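Local coordinates for trigger factor (Thermotoga maritima, PDB 2NSA), which probably keeps newly made proteins in an open conformation and isomerises peptidyl-prolyl bonds, the chain here being its C-terminal domain, the part with chaperone activity of its own, at residues E39-E44 against D95-V100; I52-A57 against E83-I88; K105-N110 against A149-K154; E113-A118 against R131-V136. All blocks are in the same frame, centred on the assembly; numbering follows the deposited sequence.

All four contacts lie in the helical C-terminal domain; the prolyl isomerase domain is not in this chain. Contacts 1 and 2 share helix 77-105, their centres about 17 Å apart, and contact 2 is nested in the loop that contact 1 closes. Contact 1 meets contact 3 where Ile98 CD1 packs on Lys152 CE at 3.8 Å. Contact 4 is nested within contact 3, and the salt bridge from Lys154 NZ to Glu113 OE2, 2.6 Å long, joins them. Contacts 2 and 4 are farthest apart, about 31 Å between centres. A sulfate, probably from the crystallisation liquor, lies about 4 Å from the Ile150 side chain.

Contact 1. Residues E39-E44 against D95-V100; sequences EIVEIE and DRVIEV
Val41 meets Val97 where the loop after helix 25-36 runs beside helix 77-105, and its side chain makes the closest approach. Its CB already lies 3.5 Å from Val97 CG2. One bond further out, Val41 CG1 stands between its own backbone N and carbonyl carbon (chi1 68°), a crowded position, and comes to within 3.3 Å of the same Val97 CG2. That is tighter than an ordinary methyl-methyl contact, and the two valines pass each other in opposite directions. The other branch, Val41 CG2, points anti to the backbone N and only grazes Arg96, with 4.4 Å to Arg96 CG.

Around this centre the loop sets two isoleucines. Ile40 crosses Val97 at about a right angle, its CD1 resting 4.0 Å from Val97 CG1, so both methyls of the buried valine have a partner in the loop. Ile43 lies further along the loop, and its CD1 reaches Arg96 CB at 4.2 Å, on the aliphatic root of the arginine. The guanidinium of Arg96 turns to its own helix, where Val100 CG2 sits over the centre of one face.

Leu37 also packs on Val97 and Phe3 on Ile40, while Lys93, earlier on the long helix, touches both Val41 and Ile43. Every close approach between 39-44 and 95-100 is carbon to carbon. The loop is therefore probably held to the helix here by shape and the burial of aliphatic surface, chiefly that of Ile40, Val41 and Val97, with no directional polar bond between the two segments.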
loop_
_atom_site.group_PDB
_atom_site.type_symbol
_atom_site.label_atom_id
_atom_site.label_comp_id
_atom_site.label_asym_id
_atom_site.label_seq_id
_atom_site.Cartn_x
_atom_site.Cartn_y
_atom_site.Cartn_z
ATOM N N GLU A 39 -8.526 9.444 2.297
ATOM C CA GLU A 39 -9.452 10.565 2.439
ATOM C C GLU A 39 -10.778 10.455 1.691
ATOM O O GLU A 39 -11.741 11.134 2.046
ATOM C CB GLU A 39 -8.749 11.858 2.024
ATOM C CG GLU A 39 -7.714 12.342 3.025
ATOM C CD GLU A 39 -6.917 13.529 2.515
ATOM O OE1 GLU A 39 -7.480 14.341 1.751
ATOM O OE2 GLU A 39 -5.729 13.654 2.890
ATOM N N ILE A 40 -10.840 9.600 0.677
ATOM C CA ILE A 40 -12.059 9.468 -0.112
ATOM C C ILE A 40 -12.953 8.286 0.232
ATOM O O ILE A 40 -13.806 7.892 -0.566
ATOM C CB ILE A 40 -11.730 9.413 -1.615
ATOM C CG1 ILE A 40 -10.933 8.147 -1.939
ATOM C CG2 ILE A 40 -10.926 10.648 -2.002
ATOM C CD1 ILE A 40 -10.727 7.920 -3.426
ATOM N N VAL A 41 -12.760 7.716 1.417
ATOM C CA VAL A 41 -13.584 6.593 1.839
ATOM C C VAL A 41 -13.869 6.652 3.333
ATOM O O VAL A 41 -13.098 7.224 4.101
ATOM C CB VAL A 41 -12.912 5.238 1.497
ATOM C CG1 VAL A 41 -11.670 5.040 2.344
ATOM C CG2 VAL A 41 -13.897 4.101 1.699
ATOM N N GLU A 42 -14.993 6.069 3.734
ATOM C CA GLU A 42 -15.384 6.034 5.134
ATOM C C GLU A 42 -15.494 4.586 5.592
ATOM O O GLU A 42 -16.054 3.741 4.890
ATOM C CB GLU A 42 -16.729 6.738 5.334
ATOM C CG GLU A 42 -17.855 6.158 4.490
ATOM C CD GLU A 42 -19.216 6.700 4.880
ATOM O OE1 GLU A 42 -19.647 6.448 6.028
ATOM O OE2 GLU A 42 -19.851 7.375 4.041
ATOM N N ILE A 43 -14.949 4.308 6.771
ATOM C CA ILE A 43 -14.978 2.971 7.353
ATOM C C ILE A 43 -15.696 3.046 8.695
ATOM O O ILE A 43 -15.386 3.901 9.525
ATOM C CB ILE A 43 -13.549 2.435 7.624
ATOM C CG1 ILE A 43 -12.754 2.335 6.320
ATOM C CG2 ILE A 43 -13.628 1.080 8.324
ATOM C CD1 ILE A 43 -13.139 1.169 5.437
ATOM N N GLU A 44 -16.654 2.152 8.904
ATOM C CA GLU A 44 -17.388 2.112 10.160
ATOM C C GLU A 44 -16.883 0.915 10.966
ATOM O O GLU A 44 -17.373 -0.201 10.810
ATOM C CB GLU A 44 -18.891 1.996 9.884
ATOM C CG GLU A 44 -19.280 0.872 8.932
ATOM C CD GLU A 44 -20.733 0.962 8.482
ATOM O OE1 GLU A 44 -21.559 1.534 9.228
ATOM O OE2 GLU A 44 -21.050 0.454 7.383
ATOM N N ASP A 95 -6.664 0.115 1.752
ATOM C CA ASP A 95 -6.860 -1.187 1.137
ATOM C C ASP A 95 -8.274 -1.353 0.583
ATOM O O ASP A 95 -8.459 -1.967 -0.466
ATOM C CB ASP A 95 -6.502 -2.311 2.114
ATOM C CG ASP A 95 -5.006 -2.380 2.387
ATOM O OD1 ASP A 95 -4.237 -1.738 1.641
ATOM O OD2 ASP A 95 -4.597 -3.081 3.342
ATOM N N ARG A 96 -9.274 -0.803 1.268
ATOM C CA ARG A 96 -10.641 -0.891 0.766
ATOM C C ARG A 96 -10.751 -0.114 -0.554
ATOM O O ARG A 96 -11.332 -0.609 -1.533
ATOM C CB ARG A 96 -11.626 -0.318 1.787
ATOM C CG ARG A 96 -13.048 -0.148 1.247
ATOM C CD ARG A 96 -13.687 -1.464 0.845
ATOM N NE ARG A 96 -15.084 -1.240 0.461
ATOM C CZ ARG A 96 -15.836 -2.105 -0.212
ATOM N NH1 ARG A 96 -15.338 -3.275 -0.593
ATOM N NH2 ARG A 96 -17.088 -1.791 -0.516
ATOM N N VAL A 97 -10.196 1.096 -0.590
ATOM C CA VAL A 97 -10.245 1.921 -1.804
ATOM C C VAL A 97 -9.566 1.215 -2.977
ATOM O O VAL A 97 -10.090 1.198 -4.099
ATOM C CB VAL A 97 -9.560 3.297 -1.590
ATOM C CG1 VAL A 97 -9.554 4.090 -2.900
ATOM C CG2 VAL A 97 -10.291 4.071 -0.518
ATOM N N ILE A 98 -8.406 0.622 -2.718
ATOM C CA ILE A 98 -7.658 -0.073 -3.763
ATOM C C ILE A 98 -8.430 -1.278 -4.279
ATOM O O ILE A 98 -8.527 -1.502 -5.498
ATOM C CB ILE A 98 -6.262 -0.505 -3.243
ATOM C CG1 ILE A 98 -5.402 0.745 -3.041
ATOM C CG2 ILE A 98 -5.589 -1.458 -4.227
ATOM C CD1 ILE A 98 -4.200 0.547 -2.153
ATOM N N GLU A 99 -8.998 -2.042 -3.354
ATOM C CA GLU A 99 -9.765 -3.229 -3.732
ATOM C C GLU A 99 -10.980 -2.838 -4.576
ATOM O O GLU A 99 -11.258 -3.462 -5.608
ATOM C CB GLU A 99 -10.199 -4.002 -2.481
ATOM C CG GLU A 99 -10.700 -5.398 -2.793
ATOM C CD GLU A 99 -10.757 -6.288 -1.563
ATOM O OE1 GLU A 99 -9.690 -6.771 -1.107
ATOM O OE2 GLU A 99 -11.871 -6.496 -1.051
ATOM N N VAL A 100 -11.683 -1.792 -4.154
ATOM C CA VAL A 100 -12.854 -1.327 -4.891
ATOM C C VAL A 100 -12.462 -0.800 -6.266
ATOM O O VAL A 100 -13.161 -1.064 -7.245
ATOM C CB VAL A 100 -13.615 -0.226 -4.126
ATOM C CG1 VAL A 100 -14.691 0.393 -5.024
ATOM C CG2 VAL A 100 -14.281 -0.828 -2.896
#

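Contact 2. Residues I52-A57 against E83-I88; sequences ILVNEA and ELKERI
Ile88 and Val54 lie at the middle of the crossing between helix 77-105 and helix 47-64, and most of what passes between them and their neighbours is apolar side-chain packing. Ile88 CG2 meets Leu53 CD1 at 3.8 Å, the two side chains crossing at a slant. In the other arm of Ile88, CG1 lies anti to the carbonyl carbon (chi1 -72°), and the extended chi2 (172°) then carries CD1 in against the partner helix, 3.9 Å from Val54 CG2. Val54 spreads its two methyls over different partners: CG1 meets Leu84 CD2, the two side chains passing in opposite directions, while CG2 turns to Lys85 and Ile88. Ala57 brings only a methyl, and Leu84 CD2 packs on that CB at 3.8 Å.

A second group of contacts is between side-chain methyls and main chain. Ile88 CD1 lies 3.7 Å from Leu53 O and 3.8 Å from Val54 N, while Val54 CG2 comes down on Lys85 CA at 3.6 Å. At that point the lysine offers only its backbone and CB, because its chain leads away from the partner helix.

Polar groups stay at the margins. Arg87 NH2 and Glu83 OE2 form a salt bridge within 83-88, and the same carboxylate oxygen is bonded by Tyr74 OH. Asn55 OD1 is bonded to Arg81 NH1, a little earlier on helix 77-105.

The axes of 52-57 and 83-88 approach to 9.3 Å, their directions 106° apart: a steep aliphatic helix-helix crossing that joins helix 47-64 to helix 77-105 in the all-helical C-terminal domain of trigger factor.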
loop_
_atom_site.group_PDB
_atom_site.type_symbol
_atom_site.label_atom_id
_atom_site.label_comp_id
_atom_site.label_asym_id
_atom_site.label_seq_id
_atom_site.Cartn_x
_atom_site.Cartn_y
_atom_site.Cartn_z
ATOM N N ILE A 52 -7.185 -3.305 19.357
ATOM C CA ILE A 52 -6.648 -4.654 19.199
ATOM C C ILE A 52 -5.583 -4.700 18.105
ATOM O O ILE A 52 -4.544 -5.351 18.273
ATOM C CB ILE A 52 -7.769 -5.669 18.865
ATOM C CG1 ILE A 52 -8.742 -5.770 20.048
ATOM C CG2 ILE A 52 -7.171 -7.043 18.589
ATOM C CD1 ILE A 52 -9.991 -6.569 19.738
ATOM N N LEU A 53 -5.830 -4.011 16.993
ATOM C CA LEU A 53 -4.869 -4.004 15.892
ATOM C C LEU A 53 -3.582 -3.292 16.302
ATOM O O LEU A 53 -2.484 -3.692 15.905
ATOM C CB LEU A 53 -5.476 -3.338 14.650
ATOM C CG LEU A 53 -6.689 -4.097 14.102
ATOM C CD1 LEU A 53 -7.183 -3.424 12.834
ATOM C CD2 LEU A 53 -6.305 -5.545 13.820
ATOM N N VAL A 54 -3.724 -2.242 17.102
ATOM C CA VAL A 54 -2.566 -1.496 17.580
ATOM C C VAL A 54 -1.720 -2.428 18.458
ATOM O O VAL A 54 -0.496 -2.463 18.334
ATOM C CB VAL A 54 -3.010 -0.240 18.375
ATOM C CG1 VAL A 54 -1.819 0.376 19.117
ATOM C CG2 VAL A 54 -3.610 0.783 17.420
ATOM N N ASN A 55 -2.363 -3.203 19.329
ATOM C CA ASN A 55 -1.610 -4.121 20.190
ATOM C C ASN A 55 -0.839 -5.152 19.390
ATOM O O ASN A 55 0.315 -5.453 19.694
ATOM C CB ASN A 55 -2.517 -4.891 21.145
ATOM C CG ASN A 55 -3.248 -3.999 22.096
ATOM O OD1 ASN A 55 -2.716 -2.984 22.547
ATOM N ND2 ASN A 55 -4.475 -4.377 22.430
ATOM N N GLU A 56 -1.485 -5.709 18.374
ATOM C CA GLU A 56 -0.847 -6.723 17.553
ATOM C C GLU A 56 0.350 -6.174 16.790
ATOM O O GLU A 56 1.357 -6.871 16.625
ATOM C CB GLU A 56 -1.891 -7.341 16.623
ATOM C CG GLU A 56 -3.067 -7.901 17.421
ATOM C CD GLU A 56 -4.170 -8.486 16.559
ATOM O OE1 GLU A 56 -4.566 -7.836 15.570
ATOM O OE2 GLU A 56 -4.651 -9.593 16.887
ATOM N N ALA A 57 0.256 -4.919 16.353
ATOM C CA ALA A 57 1.349 -4.270 15.629
ATOM C C ALA A 57 2.520 -4.063 16.585
ATOM O O ALA A 57 3.681 -4.263 16.221
ATOM C CB ALA A 57 0.892 -2.929 15.073
ATOM N N GLU A 83 -0.938 7.491 17.344
ATOM C CA GLU A 83 -0.465 7.645 15.971
ATOM C C GLU A 83 -0.634 6.356 15.184
ATOM O O GLU A 83 -1.091 6.366 14.036
ATOM C CB GLU A 83 1.008 8.051 15.934
ATOM C CG GLU A 83 1.562 8.072 14.517
ATOM C CD GLU A 83 2.831 8.877 14.386
ATOM O OE1 GLU A 83 2.879 10.006 14.922
ATOM O OE2 GLU A 83 3.776 8.385 13.735
ATOM N N LEU A 84 -0.254 5.247 15.806
ATOM C CA LEU A 84 -0.353 3.948 15.166
ATOM C C LEU A 84 -1.803 3.611 14.845
ATOM O O LEU A 84 -2.092 2.990 13.816
ATOM C CB LEU A 84 0.258 2.872 16.070
ATOM C CG LEU A 84 0.410 1.459 15.509
ATOM C CD1 LEU A 84 1.097 1.502 14.152
ATOM C CD2 LEU A 84 1.211 0.611 16.493
ATOM N N LYS A 85 -2.723 4.027 15.711
ATOM C CA LYS A 85 -4.134 3.745 15.470
ATOM C C LYS A 85 -4.594 4.461 14.207
ATOM O O LYS A 85 -5.311 3.889 13.382
ATOM C CB LYS A 85 -5.000 4.195 16.650
ATOM C CG LYS A 85 -6.473 3.824 16.477
ATOM C CD LYS A 85 -7.356 4.391 17.585
ATOM C CE LYS A 85 -7.014 3.810 18.951
ATOM N NZ LYS A 85 -7.940 4.372 19.981
ATOM N N GLU A 86 -4.183 5.714 14.050
ATOM C CA GLU A 86 -4.592 6.471 12.875
ATOM C C GLU A 86 -3.958 5.889 11.613
ATOM O O GLU A 86 -4.593 5.852 10.556
ATOM C CB GLU A 86 -4.223 7.950 13.032
ATOM C CG GLU A 86 -5.407 8.901 12.826
ATOM C CD GLU A 86 -6.592 8.592 13.745
ATOM O OE1 GLU A 86 -6.412 8.567 14.982
ATOM O OE2 GLU A 86 -7.707 8.379 13.229
ATOM N N ARG A 87 -2.713 5.431 11.723
ATOM C CA ARG A 87 -2.018 4.835 10.581
ATOM C C ARG A 87 -2.714 3.546 10.166
ATOM O O ARG A 87 -2.875 3.268 8.975
ATOM C CB ARG A 87 -0.558 4.531 10.930
ATOM C CG ARG A 87 0.304 5.773 11.118
ATOM C CD ARG A 87 1.783 5.413 11.158
ATOM N NE ARG A 87 2.643 6.593 11.250
ATOM C CZ ARG A 87 3.966 6.562 11.113
ATOM N NH1 ARG A 87 4.583 5.412 10.877
ATOM N NH2 ARG A 87 4.673 7.682 11.205
ATOM N N ILE A 88 -3.124 2.758 11.156
ATOM C CA ILE A 88 -3.807 1.500 10.878
ATOM C C ILE A 88 -5.161 1.758 10.238
ATOM O O ILE A 88 -5.541 1.068 9.286
ATOM C CB ILE A 88 -3.982 0.661 12.159
ATOM C CG1 ILE A 88 -2.613 0.103 12.574
ATOM C CG2 ILE A 88 -4.964 -0.487 11.926
ATOM C CD1 ILE A 88 -2.602 -0.588 13.921
#

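Contact 3. Residues K105-N110 against A149-K154; sequences KGISVN and AILKRK
Lys154 sends CG anti to its carbonyl carbon (chi1 -68°) and then bends at chi3 (64°), which sets CE against Ile107 CG2 at 3.8 Å. Beyond CE the ammonium gives a hydrogen bond to Ser108 O, NZ to O 2.7 Å, meeting the carbonyl almost head-on (171° at the oxygen). The same ammonium also forms a salt bridge with Glu113 OE2, its strongest polar partner. Leu151, its CG anti to the backbone N, brings CD1 against the loop, 3.7 Å from Ile107 O and 3.8 Å from Ile107 CG2. Val109 divides its methyls: CG2 sits 3.8 Å from Leu151 N and also touches Ile150 CG2, while CG1 meets Ile150 CD1 at 4.0 Å.

Before these residues, Gly106 ends helix 77-105 in a Schellman motif; after them, Asn110 caps helix 111-125 by its side chain, bonding Glu113 N.

A methionine in place of Lys154 would probably leave the Glu113 carboxylate without this countercharge and Ser108 O without this donor. The loop thus rests on helix 140-160 through aliphatic packing, and one probably charged lysine ties it by its main chain, and the following helix by a carboxylate, to the same helical turn.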
loop_
_atom_site.group_PDB
_atom_site.type_symbol
_atom_site.label_atom_id
_atom_site.label_comp_id
_atom_site.label_asym_id
_atom_site.label_seq_id
_atom_site.Cartn_x
_atom_site.Cartn_y
_atom_site.Cartn_z
ATOM N N LYS A 105 -12.415 -1.199 -12.070
ATOM C CA LYS A 105 -11.619 -1.139 -13.292
ATOM C C LYS A 105 -11.436 -2.471 -14.007
ATOM O O LYS A 105 -10.831 -2.519 -15.082
ATOM C CB LYS A 105 -10.246 -0.546 -12.982
ATOM C CG LYS A 105 -10.297 0.925 -12.630
ATOM C CD LYS A 105 -8.909 1.459 -12.384
ATOM C CE LYS A 105 -8.900 2.965 -12.491
ATOM N NZ LYS A 105 -9.363 3.381 -13.847
ATOM N N GLY A 106 -11.946 -3.545 -13.417
ATOM C CA GLY A 106 -11.816 -4.857 -14.032
ATOM C C GLY A 106 -10.399 -5.397 -13.987
ATOM O O GLY A 106 -9.981 -6.144 -14.869
ATOM N N ILE A 107 -9.657 -5.026 -12.949
ATOM C CA ILE A 107 -8.278 -5.467 -12.786
ATOM C C ILE A 107 -8.214 -6.696 -11.882
ATOM O O ILE A 107 -8.915 -6.770 -10.869
ATOM C CB ILE A 107 -7.416 -4.342 -12.168
ATOM C CG1 ILE A 107 -7.537 -3.072 -13.015
ATOM C CG2 ILE A 107 -5.956 -4.791 -12.066
ATOM C CD1 ILE A 107 -7.200 -3.281 -14.485
ATOM N N SER A 108 -7.367 -7.654 -12.257
ATOM C CA SER A 108 -7.202 -8.889 -11.495
ATOM C C SER A 108 -5.762 -9.384 -11.636
ATOM O O SER A 108 -4.943 -8.732 -12.278
ATOM C CB SER A 108 -8.172 -9.950 -12.021
ATOM O OG SER A 108 -8.230 -11.072 -11.158
ATOM N N VAL A 109 -5.454 -10.527 -11.030
ATOM C CA VAL A 109 -4.112 -11.102 -11.116
ATOM C C VAL A 109 -4.209 -12.591 -11.442
ATOM O O VAL A 109 -4.972 -13.315 -10.808
ATOM C CB VAL A 109 -3.335 -10.945 -9.782
ATOM C CG1 VAL A 109 -1.939 -11.546 -9.915
ATOM C CG2 VAL A 109 -3.236 -9.474 -9.401
ATOM N N ASN A 110 -3.448 -13.053 -12.432
ATOM C CA ASN A 110 -3.484 -14.475 -12.779
ATOM C C ASN A 110 -2.216 -15.202 -12.327
ATOM O O ASN A 110 -1.289 -14.583 -11.806
ATOM C CB ASN A 110 -3.705 -14.667 -14.289
ATOM C CG ASN A 110 -2.660 -13.966 -15.133
ATOM O OD1 ASN A 110 -1.467 -14.069 -14.871
ATOM N ND2 ASN A 110 -3.109 -13.258 -16.162
ATOM N N ALA A 149 -0.011 -7.466 -3.698
ATOM C CA ALA A 149 1.054 -6.541 -4.081
ATOM C C ALA A 149 0.961 -6.197 -5.561
ATOM O O ALA A 149 1.088 -5.034 -5.947
ATOM C CB ALA A 149 2.414 -7.144 -3.781
ATOM N N ILE A 150 0.754 -7.216 -6.389
ATOM C CA ILE A 150 0.645 -7.001 -7.829
ATOM C C ILE A 150 -0.591 -6.176 -8.181
ATOM O O ILE A 150 -0.508 -5.224 -8.963
ATOM C CB ILE A 150 0.584 -8.339 -8.592
ATOM C CG1 ILE A 150 1.881 -9.128 -8.358
ATOM C CG2 ILE A 150 0.375 -8.069 -10.082
ATOM C CD1 ILE A 150 1.815 -10.562 -8.866
ATOM N N LEU A 151 -1.731 -6.536 -7.594
ATOM C CA LEU A 151 -2.989 -5.838 -7.849
ATOM C C LEU A 151 -2.899 -4.361 -7.481
ATOM O O LEU A 151 -3.302 -3.491 -8.255
ATOM C CB LEU A 151 -4.124 -6.491 -7.051
ATOM C CG LEU A 151 -5.531 -5.966 -7.318
ATOM C CD1 LEU A 151 -6.007 -6.516 -8.671
ATOM C CD2 LEU A 151 -6.479 -6.430 -6.225
ATOM N N LYS A 152 -2.380 -4.091 -6.288
ATOM C CA LYS A 152 -2.226 -2.734 -5.790
ATOM C C LYS A 152 -1.328 -1.915 -6.709
ATOM O O LYS A 152 -1.649 -0.769 -7.030
ATOM C CB LYS A 152 -1.644 -2.787 -4.378
ATOM C CG LYS A 152 -1.319 -1.449 -3.763
ATOM C CD LYS A 152 -0.879 -1.661 -2.320
ATOM C CE LYS A 152 -0.592 -0.363 -1.616
ATOM N NZ LYS A 152 -0.032 -0.636 -0.260
ATOM N N ARG A 153 -0.216 -2.501 -7.145
ATOM C CA ARG A 153 0.690 -1.786 -8.038
ATOM C C ARG A 153 -0.002 -1.439 -9.352
ATOM O O ARG A 153 0.160 -0.333 -9.868
ATOM C CB ARG A 153 1.953 -2.610 -8.330
ATOM C CG ARG A 153 2.935 -1.903 -9.264
ATOM C CD ARG A 153 3.323 -0.517 -8.741
ATOM N NE ARG A 153 4.235 -0.560 -7.600
ATOM C CZ ARG A 153 5.506 -0.947 -7.665
ATOM N NH1 ARG A 153 6.030 -1.332 -8.822
ATOM N NH2 ARG A 153 6.259 -0.937 -6.571
ATOM N N LYS A 154 -0.783 -2.370 -9.886
ATOM C CA LYS A 154 -1.472 -2.113 -11.142
ATOM C C LYS A 154 -2.519 -1.014 -10.987
ATOM O O LYS A 154 -2.644 -0.147 -11.848
ATOM C CB LYS A 154 -2.097 -3.407 -11.668
ATOM C CG LYS A 154 -1.026 -4.398 -12.104
ATOM C CD LYS A 154 -1.509 -5.831 -12.154
ATOM C CE LYS A 154 -2.584 -6.017 -13.187
ATOM N NZ LYS A 154 -2.851 -7.463 -13.416
#

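Contact 4. Residues E113-A118 against R131-V136; sequences ELEKEA and RAKSLV
Ala132 is the first residue of 131-136 to touch helix 111-125: its CB comes within 3.4 Å of Ala118 O, a close approach of a methyl to a main-chain oxygen between two alanines.

Lys133 follows and lies along the edge of the contact. Its CG, anti to the carbonyl carbon (chi1 -75°), lies 3.7 Å from Glu115 O and 3.9 Å from Ala118 CB. CD continues over Glu115, 4.0 Å from its CB, and the two side chains cross at about a right angle. At chi3 (-69°) the chain bends, setting CE off the extended line. The ammonium has its main partner in Glu119, whose OE2 forms a salt bridge with NZ. Glu115 is linked more loosely, through a water that donates to its OE1 at 2.6 Å and takes a weak bond from Lys133 NZ at 3.3 Å. An alanine in place of Lys133 would probably leave Glu119 without this salt-bridge mate, cost the water its link to the lysine and open a gap beside Ala118 and Glu115 where CG and CD had lain.

One turn on, Val136 points CG2, anti to its carbonyl carbon, at the Ala118 methyl, 3.9 Å away. Ala118 CB is thus packed by both Lys133 and Val136.

The segments run 133° apart in direction; their parent helices 111-125 and 129-138 follow each other through a short turn, as a helical hairpin well off antiparallel. Ala122, Trp125 and Ile127 also pack on Ala132 near the turn, Leu114 reaches Leu146 of helix 140-160, and Val136 O accepts a bond from Arg143 NH1, which ties the hairpin to that next helix.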
loop_
_atom_site.group_PDB
_atom_site.type_symbol
_atom_site.label_atom_id
_atom_site.label_comp_id
_atom_site.label_asym_id
_atom_site.label_seq_id
_atom_site.Cartn_x
_atom_site.Cartn_y
_atom_site.Cartn_z
ATOM N N GLU A 113 1.057 -14.018 -13.848
ATOM C CA GLU A 113 1.598 -12.824 -13.215
ATOM C C GLU A 113 2.247 -13.156 -11.880
ATOM O O GLU A 113 3.276 -12.585 -11.531
ATOM C CB GLU A 113 0.493 -11.788 -13.019
ATOM C CG GLU A 113 -0.038 -11.229 -14.321
ATOM C CD GLU A 113 -1.167 -10.258 -14.110
ATOM O OE1 GLU A 113 -2.255 -10.702 -13.690
ATOM O OE2 GLU A 113 -0.966 -9.049 -14.357
ATOM N N LEU A 114 1.640 -14.078 -11.139
ATOM C CA LEU A 114 2.180 -14.495 -9.853
ATOM C C LEU A 114 3.533 -15.158 -10.078
ATOM O O LEU A 114 4.497 -14.897 -9.361
ATOM C CB LEU A 114 1.230 -15.482 -9.165
ATOM C CG LEU A 114 -0.071 -14.927 -8.581
ATOM C CD1 LEU A 114 -0.948 -16.074 -8.084
ATOM C CD2 LEU A 114 0.259 -13.979 -7.431
ATOM N N GLU A 115 3.595 -16.018 -11.088
ATOM C CA GLU A 115 4.828 -16.720 -11.411
ATOM C C GLU A 115 5.942 -15.756 -11.801
ATOM O O GLU A 115 7.073 -15.899 -11.345
ATOM C CB GLU A 115 4.575 -17.714 -12.542
ATOM C CG GLU A 115 3.860 -18.971 -12.094
ATOM C CD GLU A 115 3.375 -19.798 -13.261
ATOM O OE1 GLU A 115 4.097 -19.863 -14.278
ATOM O OE2 GLU A 115 2.279 -20.390 -13.159
ATOM N N LYS A 116 5.620 -14.779 -12.644
ATOM C CA LYS A 116 6.607 -13.791 -13.078
ATOM C C LYS A 116 7.147 -12.990 -11.900
ATOM O O LYS A 116 8.349 -12.739 -11.799
ATOM C CB LYS A 116 6.000 -12.815 -14.089
ATOM C CG LYS A 116 5.828 -13.358 -15.498
ATOM C CD LYS A 116 5.410 -12.232 -16.444
ATOM C CE LYS A 116 5.334 -12.689 -17.892
ATOM N NZ LYS A 116 4.976 -11.561 -18.802
ATOM N N GLU A 117 6.253 -12.584 -11.007
ATOM C CA GLU A 117 6.670 -11.805 -9.854
ATOM C C GLU A 117 7.558 -12.635 -8.934
ATOM O O GLU A 117 8.542 -12.139 -8.392
ATOM C CB GLU A 117 5.452 -11.308 -9.076
ATOM C CG GLU A 117 5.758 -10.101 -8.225
ATOM C CD GLU A 117 6.066 -8.888 -9.074
ATOM O OE1 GLU A 117 5.132 -8.363 -9.712
ATOM O OE2 GLU A 117 7.238 -8.470 -9.115
ATOM N N ALA A 118 7.209 -13.904 -8.751
ATOM C CA ALA A 118 8.008 -14.763 -7.896
ATOM C C ALA A 118 9.412 -14.886 -8.481
ATOM O O ALA A 118 10.392 -14.906 -7.746
ATOM C CB ALA A 118 7.361 -16.143 -7.768
ATOM N N ARG A 131 12.453 -22.224 -7.009
ATOM C CA ARG A 131 12.217 -22.360 -5.578
ATOM C C ARG A 131 11.161 -21.339 -5.160
ATOM O O ARG A 131 10.247 -21.643 -4.394
ATOM C CB ARG A 131 13.513 -22.094 -4.812
ATOM C CG ARG A 131 13.437 -22.380 -3.329
ATOM C CD ARG A 131 13.395 -23.869 -3.095
ATOM N NE ARG A 131 13.374 -24.220 -1.681
ATOM C CZ ARG A 131 13.419 -25.470 -1.235
ATOM N NH1 ARG A 131 13.492 -26.475 -2.097
ATOM N NH2 ARG A 131 13.387 -25.719 0.067
ATOM N N ALA A 132 11.298 -20.118 -5.673
ATOM C CA ALA A 132 10.358 -19.054 -5.349
ATOM C C ALA A 132 8.957 -19.382 -5.851
ATOM O O ALA A 132 7.979 -19.216 -5.122
ATOM C CB ALA A 132 10.835 -17.726 -5.942
ATOM N N LYS A 133 8.852 -19.846 -7.094
ATOM C CA LYS A 133 7.548 -20.189 -7.648
ATOM C C LYS A 133 6.886 -21.347 -6.903
ATOM O O LYS A 133 5.659 -21.402 -6.799
ATOM C CB LYS A 133 7.671 -20.510 -9.139
ATOM C CG LYS A 133 7.870 -19.265 -9.993
ATOM C CD LYS A 133 7.958 -19.587 -11.472
ATOM C CE LYS A 133 9.236 -20.331 -11.797
ATOM N NZ LYS A 133 9.350 -20.586 -13.257
ATOM N N SER A 134 7.695 -22.262 -6.379
ATOM C CA SER A 134 7.169 -23.403 -5.634
ATOM C C SER A 134 6.645 -22.961 -4.272
ATOM O O SER A 134 5.624 -23.463 -3.799
ATOM C CB SER A 134 8.254 -24.466 -5.439
ATOM O OG SER A 134 8.628 -25.033 -6.678
ATOM N N LEU A 135 7.352 -22.028 -3.643
ATOM C CA LEU A 135 6.940 -21.514 -2.340
ATOM C C LEU A 135 5.594 -20.817 -2.462
ATOM O O LEU A 135 4.707 -20.986 -1.621
ATOM C CB LEU A 135 7.984 -20.533 -1.792
ATOM C CG LEU A 135 9.062 -21.084 -0.852
ATOM C CD1 LEU A 135 9.696 -22.331 -1.446
ATOM C CD2 LEU A 135 10.110 -20.009 -0.599
ATOM N N VAL A 136 5.439 -20.033 -3.520
ATOM C CA VAL A 136 4.193 -19.317 -3.740
ATOM C C VAL A 136 3.053 -20.293 -4.004
ATOM O O VAL A 136 1.929 -20.095 -3.539
ATOM C CB VAL A 136 4.331 -18.343 -4.924
ATOM C CG1 VAL A 136 3.000 -17.659 -5.204
ATOM C CG2 VAL A 136 5.407 -17.314 -4.602
HETATM O O HOH W 1 6.579 -19.890 -14.958
#